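Local atomic coordinates of uncharacterized protein (Bacteroides caccae, PDB entry 3NO2), a protein that is of unknown function but folds as a six-bladed beta-propeller, part of which belongs to the Mal s 1 allergenic protein-like family. Residues A[7-12]-A[266-271]; A[15-20]-A[27-32]; A[39-44]-A[51-56]. All blocks are in the same frame, centred on the assembly; numbering follows the deposited sequence. Where two conformers were deposited one is given.

Contact 1: A[7-12]-A[266-271]; sequences LLVGGS and GMISTI
Gly10 pairs with Thr270 in antiparallel fashion, and its carbonyl oxygen is shared. Gly10 O accepts Ser269 N at 2.9 Å, in the carbonyl plane on a lone pair, and also Thr270 N at 3.1 Å, tilted 35° from that plane. Two successive residues thus face one, the definition of a classic beta bulge. In return, Gly10 N donates to Thr270 O at 3.1 Å. Past the bulge, Gly11 CA lies 3.2 Å from Met267 O in a CA-H...O contact; a side chain at this glycine would run into Met267 O and the backbone of Ile268 and Ser269. On the face carrying Val9 and Ile271 the packing is apolar. Val9 CG1 meets Ile271 CG1 at 4.0 Å, while Ile271 CD1 extends to the methyls of Leu7, 4.1 Å from Leu7 CD2. Ile271 CG1 stands anti to the backbone N (chi1 -177°), which sets it beside Val9. Thr270 turns to the other face, where CG2 lies 3.3 Å from Gly10 O. In the second shell, Thr270 OG1 bonds to Gln217 OE1 and Val42 N, and Ser269 OG to Asn40 OD1, fixing the hydroxyls toward neighbouring blades. Met267 O is buried without a conventional hydrogen-bond partner. Backbone bonds, two of them converging on Gly10 O, and branched aliphatic packing thus join the two ends of the chain, the "velcro" closure of a propeller ring.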
loop_
_atom_site.group_PDB
_atom_site.type_symbol
_atom_site.label_atom_id
_atom_site.label_comp_id
_atom_site.label_asym_id
_atom_site.label_seq_id
_atom_site.Cartn_x
_atom_site.Cartn_y
_atom_site.Cartn_z
ATOM N N LEU A 7 -5.792 13.714 2.267
ATOM C CA LEU A 7 -5.028 12.474 2.097
ATOM C C LEU A 7 -5.080 11.665 3.366
ATOM O O LEU A 7 -4.684 12.124 4.428
ATOM C CB LEU A 7 -3.578 12.774 1.747
ATOM C CG LEU A 7 -3.385 13.573 0.477
ATOM C CD1 LEU A 7 -1.922 14.114 0.408
ATOM C CD2 LEU A 7 -3.748 12.810 -0.781
ATOM N N LEU A 8 -5.605 10.471 3.253
ATOM C CA LEU A 8 -5.615 9.471 4.334
ATOM C C LEU A 8 -4.255 8.755 4.291
ATOM O O LEU A 8 -3.857 8.293 3.233
ATOM C CB LEU A 8 -6.762 8.485 4.138
ATOM C CG LEU A 8 -6.904 7.320 5.102
ATOM C CD1 LEU A 8 -7.230 7.795 6.521
ATOM C CD2 LEU A 8 -7.931 6.310 4.577
ATOM N N VAL A 9 -3.581 8.671 5.408
ATOM C CA VAL A 9 -2.214 8.080 5.473
ATOM C C VAL A 9 -2.075 7.191 6.705
ATOM O O VAL A 9 -2.756 7.367 7.735
ATOM C CB VAL A 9 -1.097 9.153 5.496
ATOM C CG1 VAL A 9 -1.061 9.895 4.143
ATOM C CG2 VAL A 9 -1.232 10.159 6.658
ATOM N N GLY A 10 -1.113 6.282 6.620
ATOM C CA GLY A 10 -0.721 5.464 7.722
ATOM C C GLY A 10 0.648 4.889 7.443
ATOM O O GLY A 10 1.211 5.090 6.346
ATOM N N GLY A 11 1.223 4.162 8.375
ATOM C CA GLY A 11 2.489 3.501 8.132
ATOM C C GLY A 11 2.978 2.665 9.252
ATOM O O GLY A 11 2.666 2.922 10.436
ATOM N N SER A 12 3.822 1.686 8.924
ATOM C CA SER A 12 4.438 0.849 9.906
ATOM C C SER A 12 5.258 1.729 10.836
ATOM O O SER A 12 6.009 2.607 10.380
ATOM C CB SER A 12 5.331 -0.156 9.197
ATOM O OG SER A 12 5.959 -0.998 10.137
ATOM N N GLY A 266 4.387 10.956 11.308
ATOM C CA GLY A 266 5.000 9.649 11.471
ATOM C C GLY A 266 5.449 9.077 10.134
ATOM O O GLY A 266 5.287 9.682 9.060
HETATM N N MSE A 267 5.987 7.884 10.187
HETATM C CA MSE A 267 6.452 7.195 9.009
HETATM C C MSE A 267 5.258 6.691 8.208
HETATM O O MSE A 267 4.340 6.079 8.745
HETATM C CB MSE A 267 7.357 6.063 9.396
HETATM C CG MSE A 267 8.581 6.514 10.182
HETATM SE SE MSE A 267 9.963 5.194 10.330
HETATM C CE MSE A 267 9.032 4.114 11.516
ATOM N N ILE A 268 5.202 7.046 6.938
ATOM C CA ILE A 268 4.094 6.751 6.041
ATOM C C ILE A 268 4.500 5.661 5.064
ATOM O O ILE A 268 5.505 5.754 4.350
ATOM C CB ILE A 268 3.683 8.021 5.292
ATOM C CG1 ILE A 268 3.112 9.057 6.265
ATOM C CG2 ILE A 268 2.642 7.680 4.194
ATOM C CD1 ILE A 268 2.898 10.459 5.641
ATOM N N SER A 269 3.686 4.593 4.991
ATOM C CA SER A 269 3.857 3.546 3.987
ATOM C C SER A 269 2.636 3.381 3.099
ATOM O O SER A 269 2.707 2.650 2.116
ATOM C CB SER A 269 4.247 2.198 4.579
ATOM O OG SER A 269 3.248 1.735 5.468
ATOM N N THR A 270 1.530 4.079 3.400
ATOM C CA THR A 270 0.277 3.918 2.672
ATOM C C THR A 270 -0.464 5.247 2.617
ATOM O O THR A 270 -0.429 6.039 3.566
ATOM C CB THR A 270 -0.570 2.772 3.288
ATOM O OG1 THR A 270 -1.839 2.637 2.627
ATOM C CG2 THR A 270 -0.818 2.941 4.784
ATOM N N ILE A 271 -1.186 5.442 1.519
ATOM C CA ILE A 271 -1.919 6.687 1.249
ATOM C C ILE A 271 -3.145 6.412 0.424
ATOM O O ILE A 271 -3.108 5.553 -0.448
ATOM C CB ILE A 271 -1.006 7.695 0.518
ATOM C CG1 ILE A 271 -1.679 9.027 0.288
ATOM C CG2 ILE A 271 -0.494 7.136 -0.819
ATOM C CD1 ILE A 271 -0.691 10.160 -0.029
#

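Contact 2: A[15-20]-A[27-32]; sequences NKIAII and IVWEYP
Val28 and Trp29 both face Ile19, a classic beta bulge that shifts the register of an otherwise regular antiparallel hairpin by one residue. Ile19 spends both of its backbone polar groups here: its N donates to Trp29 O at 2.9 Å, and its O accepts Val28 N at 2.8 Å, nearly along the C=O axis. Farther along, Ile17 and Tyr31 exchange a reciprocal pair of backbone bonds. The indole of Trp29 has CG anti to the backbone N (chi1 175°), on the same face as Ile17 and Ile19. Ile19 CD1 sits 3.5 Å above one face of the ring, offset toward its rim, and Ile19 CG1 comes within 3.5 Å of Trp29 CE3. Ile17 lies alongside, pointing the same way, its CG1 4.1 Å from Trp29 CZ3 and 3.8 Å from Tyr31 CB. Outside the hairpin, Arg63 makes a cation-pi interaction with Trp29, and Ile61 packs against both Trp29 and Tyr31. Across the sheet, Ile20 CG1 meets Ile27 CG1 at 3.9 Å, with the small Ala18 CB near Ile27 CG2. At the hairpin's open end, the aliphatic part of Lys16 crosses Glu30 and Pro32; both charged residues have two conformers, leaving their mutual placement doubtful. The face of Trp29 is thus apolar and aromatic and packs on the next blade; the other is mixed, aliphatic at Ala18, Ile20 and Ile27, polar and solvent-exposed at Glu30.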
loop_
_atom_site.group_PDB
_atom_site.type_symbol
_atom_site.label_atom_id
_atom_site.label_comp_id
_atom_site.label_asym_id
_atom_site.label_seq_id
_atom_site.Cartn_x
_atom_site.Cartn_y
_atom_site.Cartn_z
ATOM N N ASN A 15 1.844 4.922 15.181
ATOM C CA ASN A 15 0.699 4.418 15.939
ATOM C C ASN A 15 -0.617 5.146 15.773
ATOM O O ASN A 15 -1.501 5.050 16.646
ATOM C CB ASN A 15 1.076 4.294 17.429
ATOM C CG ASN A 15 1.216 5.653 18.115
ATOM O OD1 ASN A 15 1.034 6.730 17.516
ATOM N ND2 ASN A 15 1.527 5.614 19.419
ATOM N N LYS A 16 -0.768 5.865 14.660
ATOM C CA LYS A 16 -1.991 6.583 14.272
ATOM C C LYS A 16 -2.213 6.370 12.796
ATOM O O LYS A 16 -1.247 6.220 12.041
ATOM C CB LYS A 16 -1.849 8.114 14.470
ATOM C CG LYS A 16 -1.574 8.569 15.899
ATOM C CD LYS A 16 -2.623 8.168 16.888
ATOM C CE LYS A 16 -2.235 8.700 18.303
ATOM N NZ LYS A 16 -3.207 8.347 19.388
ATOM N N ILE A 17 -3.466 6.418 12.355
ATOM C CA ILE A 17 -3.762 6.785 10.967
ATOM C C ILE A 17 -4.278 8.226 10.997
ATOM O O ILE A 17 -4.747 8.700 12.036
ATOM C CB ILE A 17 -4.736 5.822 10.251
ATOM C CG1 ILE A 17 -6.059 5.743 10.978
ATOM C CG2 ILE A 17 -4.052 4.415 10.151
ATOM C CD1 ILE A 17 -7.092 4.913 10.268
ATOM N N ALA A 18 -4.141 8.943 9.904
ATOM C CA ALA A 18 -4.397 10.364 9.895
ATOM C C ALA A 18 -4.961 10.803 8.578
ATOM O O ALA A 18 -4.755 10.155 7.548
ATOM C CB ALA A 18 -3.119 11.155 10.242
ATOM N N ILE A 19 -5.652 11.947 8.586
ATOM C CA ILE A 19 -6.051 12.630 7.369
ATOM C C ILE A 19 -5.380 13.990 7.365
ATOM O O ILE A 19 -5.403 14.722 8.369
ATOM C CB ILE A 19 -7.581 12.799 7.232
ATOM C CG1 ILE A 19 -8.223 11.413 7.160
ATOM C CG2 ILE A 19 -7.931 13.661 5.973
ATOM C CD1 ILE A 19 -9.751 11.407 7.320
ATOM N N ILE A 20 -4.714 14.293 6.255
ATOM C CA ILE A 20 -3.926 15.510 6.074
ATOM C C ILE A 20 -4.611 16.351 4.989
ATOM O O ILE A 20 -4.992 15.861 3.926
ATOM C CB ILE A 20 -2.503 15.142 5.669
ATOM C CG1 ILE A 20 -1.825 14.424 6.860
ATOM C CG2 ILE A 20 -1.677 16.383 5.260
ATOM C CD1 ILE A 20 -0.436 13.824 6.577
ATOM N N ILE A 27 -2.362 17.895 9.768
ATOM C CA ILE A 27 -3.181 16.733 10.202
ATOM C C ILE A 27 -4.507 17.286 10.747
ATOM O O ILE A 27 -4.504 18.086 11.724
ATOM C CB ILE A 27 -2.446 15.906 11.255
ATOM C CG1 ILE A 27 -1.264 15.200 10.605
ATOM C CG2 ILE A 27 -3.405 14.864 11.907
ATOM C CD1 ILE A 27 -0.393 14.357 11.569
ATOM N N VAL A 28 -5.627 16.932 10.122
ATOM C CA VAL A 28 -6.928 17.428 10.544
ATOM C C VAL A 28 -7.751 16.387 11.307
ATOM O O VAL A 28 -8.812 16.722 11.831
ATOM C CB VAL A 28 -7.714 18.006 9.374
ATOM C CG1 VAL A 28 -6.930 19.208 8.756
ATOM C CG2 VAL A 28 -8.067 16.955 8.329
ATOM N N TRP A 29 -7.291 15.141 11.353
ATOM C CA TRP A 29 -8.016 14.040 11.988
ATOM C C TRP A 29 -7.031 12.915 12.205
ATOM O O TRP A 29 -6.132 12.695 11.351
ATOM C CB TRP A 29 -9.086 13.565 11.032
ATOM C CG TRP A 29 -9.904 12.331 11.425
ATOM C CD1 TRP A 29 -11.112 12.320 12.048
ATOM C CD2 TRP A 29 -9.591 10.965 11.131
ATOM N NE1 TRP A 29 -11.563 11.013 12.178
ATOM C CE2 TRP A 29 -10.646 10.167 11.626
ATOM C CE3 TRP A 29 -8.517 10.338 10.527
ATOM C CZ2 TRP A 29 -10.654 8.770 11.491
ATOM C CZ3 TRP A 29 -8.523 8.938 10.401
ATOM C CH2 TRP A 29 -9.573 8.190 10.883
ATOM N N GLU A 30 -7.111 12.261 13.368
ATOM C CA GLU A 30 -6.350 11.042 13.665
ATOM C C GLU A 30 -7.270 9.958 14.237
ATOM O O GLU A 30 -8.408 10.226 14.720
ATOM C CB GLU A 30 -5.184 11.269 14.651
ATOM C CG GLU A 30 -4.054 12.102 14.076
ATOM C CD GLU A 30 -2.853 12.274 14.992
ATOM O OE1 GLU A 30 -2.971 12.006 16.218
ATOM O OE2 GLU A 30 -1.775 12.684 14.483
ATOM N N TYR A 31 -6.770 8.730 14.169
ATOM C CA TYR A 31 -7.420 7.588 14.819
ATOM C C TYR A 31 -6.320 6.676 15.338
ATOM O O TYR A 31 -5.327 6.414 14.638
ATOM C CB TYR A 31 -8.297 6.866 13.804
ATOM C CG TYR A 31 -9.120 5.711 14.334
ATOM C CD1 TYR A 31 -8.607 4.417 14.389
ATOM C CD2 TYR A 31 -10.414 5.911 14.800
ATOM C CE1 TYR A 31 -9.343 3.358 14.864
ATOM C CE2 TYR A 31 -11.187 4.841 15.289
ATOM C CZ TYR A 31 -10.634 3.554 15.322
ATOM O OH TYR A 31 -11.369 2.479 15.772
ATOM N N PRO A 32 -6.436 6.197 16.582
ATOM C CA PRO A 32 -5.328 5.492 17.203
ATOM C C PRO A 32 -5.216 4.025 16.790
ATOM O O PRO A 32 -6.212 3.339 16.511
ATOM C CB PRO A 32 -5.683 5.572 18.688
ATOM C CG PRO A 32 -7.162 5.514 18.685
ATOM C CD PRO A 32 -7.597 6.350 17.490
#

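Contact 3: A[39-44]-A[51-56]; sequences CNSVAA and LFSYSK
The two innermost strands of a propeller blade, 41-44 and 50-53, form this hairpin, in which Ala43 and Leu51 are an antiparallel hydrogen-bonded pair. Leu51 N reaches Ala43 O at 2.8 Å in an almost straight bond (174° at the hydrogen), and Ala43 N returns one to Leu51 O at 2.9 Å. Two residues along, Ser53 N donates to Ser41 O at 3.0 Å, without a return bond. Between these bonds Val42 and Phe52 are a non-hydrogen-bonded pair, where Val42 CG1 lies 4.1 Å from Phe52 CB. Phe52 CG falls between the backbone N and the carbonyl carbon (chi1 66°), and the ring beyond it leads away from Val42; from the neighbouring blade Ile17 packs against Cys39, Val42 and Phe52. On the opposite face Leu51 touches Ala82 and Ile84 of the next blade, beside the small Ala43. The small hydroxyls of Ser41 and Ser53 pack closely yet still reach hydrogen-bond partners. Ser53 OG stands 3.3 Å from Ser41 CB, and a water bridges the gap beyond, 2.8 Å from Ser53 OG and 2.9 Å from Asn40 N, whose proton it accepts. Ser41 OG bonds to Gln80 O; Ser41 N is buried with no partner in the model. Asn40 ND2 is held by Gln80 OE1 and Glu38 OE2, and the nearest Asn40 side-chain atom is about 3 Å from a bound citrate, probably from the crystallisation liquor. An antiparallel hairpin of inner strands packed between neighbouring blades is the basic element of a beta-propeller, here tied at its polar end to Gln80 of the next blade.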
loop_
_atom_site.group_PDB
_atom_site.type_symbol
_atom_site.label_atom_id
_atom_site.label_comp_id
_atom_site.label_asym_id
_atom_site.label_seq_id
_atom_site.Cartn_x
_atom_site.Cartn_y
_atom_site.Cartn_z
ATOM N N CYS A 39 0.099 -0.858 10.636
ATOM C CA CYS A 39 -0.718 -0.447 9.500
ATOM C C CYS A 39 0.123 -0.137 8.285
ATOM O O CYS A 39 0.885 0.831 8.264
ATOM C CB CYS A 39 -1.575 0.763 9.839
ATOM S SG CYS A 39 -2.525 1.365 8.436
ATOM N N ASN A 40 0.005 -1.015 7.278
ATOM C CA ASN A 40 0.608 -0.818 5.944
ATOM C C ASN A 40 -0.381 -0.593 4.827
ATOM O O ASN A 40 0.058 -0.481 3.690
ATOM C CB ASN A 40 1.539 -1.988 5.603
ATOM C CG ASN A 40 2.831 -1.952 6.412
ATOM O OD1 ASN A 40 3.624 -0.975 6.287
ATOM N ND2 ASN A 40 3.092 -2.992 7.209
ATOM N N SER A 41 -1.675 -0.530 5.143
ATOM C CA SER A 41 -2.721 -0.265 4.175
ATOM C C SER A 41 -3.854 0.565 4.795
ATOM O O SER A 41 -4.467 0.161 5.786
ATOM C CB SER A 41 -3.363 -1.564 3.683
ATOM O OG SER A 41 -2.400 -2.319 2.918
ATOM N N VAL A 42 -4.126 1.713 4.157
ATOM C CA VAL A 42 -5.318 2.522 4.379
ATOM C C VAL A 42 -6.027 2.748 3.055
ATOM O O VAL A 42 -5.383 2.791 2.000
ATOM C CB VAL A 42 -5.019 3.891 5.049
ATOM C CG1 VAL A 42 -4.307 3.733 6.384
ATOM C CG2 VAL A 42 -4.193 4.839 4.165
ATOM N N ALA A 43 -7.339 2.925 3.088
ATOM C CA ALA A 43 -8.123 3.176 1.882
ATOM C C ALA A 43 -9.410 3.888 2.286
ATOM O O ALA A 43 -9.870 3.777 3.416
ATOM C CB ALA A 43 -8.427 1.847 1.144
ATOM N N ALA A 44 -9.949 4.675 1.364
ATOM C CA ALA A 44 -11.213 5.410 1.554
ATOM C C ALA A 44 -12.213 4.974 0.539
ATOM O O ALA A 44 -11.887 4.719 -0.628
ATOM C CB ALA A 44 -10.987 6.912 1.439
ATOM N N LEU A 51 -11.073 2.353 5.566
ATOM C CA LEU A 51 -10.694 0.953 5.701
ATOM C C LEU A 51 -9.195 0.911 6.034
ATOM O O LEU A 51 -8.409 1.652 5.409
ATOM C CB LEU A 51 -10.902 0.251 4.354
ATOM C CG LEU A 51 -10.376 -1.177 4.231
ATOM C CD1 LEU A 51 -11.105 -2.180 5.159
ATOM C CD2 LEU A 51 -10.452 -1.631 2.751
ATOM N N PHE A 52 -8.790 0.096 6.993
ATOM C CA PHE A 52 -7.357 -0.086 7.236
ATOM C C PHE A 52 -7.066 -1.466 7.718
ATOM O O PHE A 52 -7.874 -2.079 8.429
ATOM C CB PHE A 52 -6.784 0.995 8.199
ATOM C CG PHE A 52 -7.292 0.957 9.617
ATOM C CD1 PHE A 52 -8.502 1.542 9.963
ATOM C CD2 PHE A 52 -6.566 0.337 10.581
ATOM C CE1 PHE A 52 -8.928 1.506 11.278
ATOM C CE2 PHE A 52 -6.991 0.294 11.895
ATOM C CZ PHE A 52 -8.185 0.864 12.236
ATOM N N SER A 53 -5.856 -1.933 7.422
ATOM C CA SER A 53 -5.317 -3.145 8.026
ATOM C C SER A 53 -4.408 -2.764 9.165
ATOM O O SER A 53 -3.778 -1.680 9.186
ATOM C CB SER A 53 -4.573 -4.048 7.048
ATOM O OG SER A 53 -3.465 -3.400 6.475
ATOM N N TYR A 54 -4.308 -3.677 10.119
ATOM C CA TYR A 54 -3.541 -3.421 11.318
ATOM C C TYR A 54 -2.787 -4.634 11.857
ATOM O O TYR A 54 -2.391 -4.672 13.030
ATOM C CB TYR A 54 -4.397 -2.747 12.382
ATOM C CG TYR A 54 -5.604 -3.507 12.885
ATOM C CD1 TYR A 54 -5.500 -4.342 13.976
ATOM C CD2 TYR A 54 -6.860 -3.313 12.341
ATOM C CE1 TYR A 54 -6.598 -5.018 14.483
ATOM C CE2 TYR A 54 -7.985 -3.994 12.851
ATOM C CZ TYR A 54 -7.821 -4.848 13.906
ATOM O OH TYR A 54 -8.893 -5.512 14.458
ATOM N N SER A 55 -2.553 -5.606 10.963
ATOM C CA SER A 55 -1.794 -6.842 11.246
ATOM C C SER A 55 -2.621 -7.854 11.985
ATOM O O SER A 55 -2.822 -8.990 11.524
ATOM C CB SER A 55 -0.431 -6.580 11.913
ATOM O OG SER A 55 0.379 -7.750 11.758
ATOM N N LYS A 56 -3.204 -7.462 13.105
ATOM C CA LYS A 56 -4.123 -8.348 13.829
ATOM C C LYS A 56 -5.496 -8.418 13.183
ATOM O O LYS A 56 -6.305 -9.272 13.567
ATOM C CB LYS A 56 -4.242 -7.908 15.305
ATOM C CG LYS A 56 -2.924 -7.936 16.073
ATOM C CD LYS A 56 -2.223 -9.252 16.006
ATOM C CE LYS A 56 -1.043 -9.354 16.973
ATOM N NZ LYS A 56 -0.015 -8.362 16.754
HETATM O O HOH W 1 -1.064 -3.619 7.942
#

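How the contacts relate
Contacts 1 and 2 belong to one four-stranded sheet, ordered 26-32, 16-21, 6-10, 270-274, and their centres lie 9 Å apart; backbone bonds between strands 6-10 and 16-21 join them. Contact 3 opens the next blade, its centre 10 Å from contact 1 and 13 Å from contact 2. Along the chain, contacts 2 and 3 follow in series, both nested within the loop closed by contact 1. That closing blade mixes three N-terminal strands with the C-terminal one, which lies innermost, so pairing the chain's two ends closes the six-bladed ring. Contact 2 sits farther out, about 17 Å from the chain centre, the others about 9 Å, and Tyr31 packs on Phe52 across the blade interface.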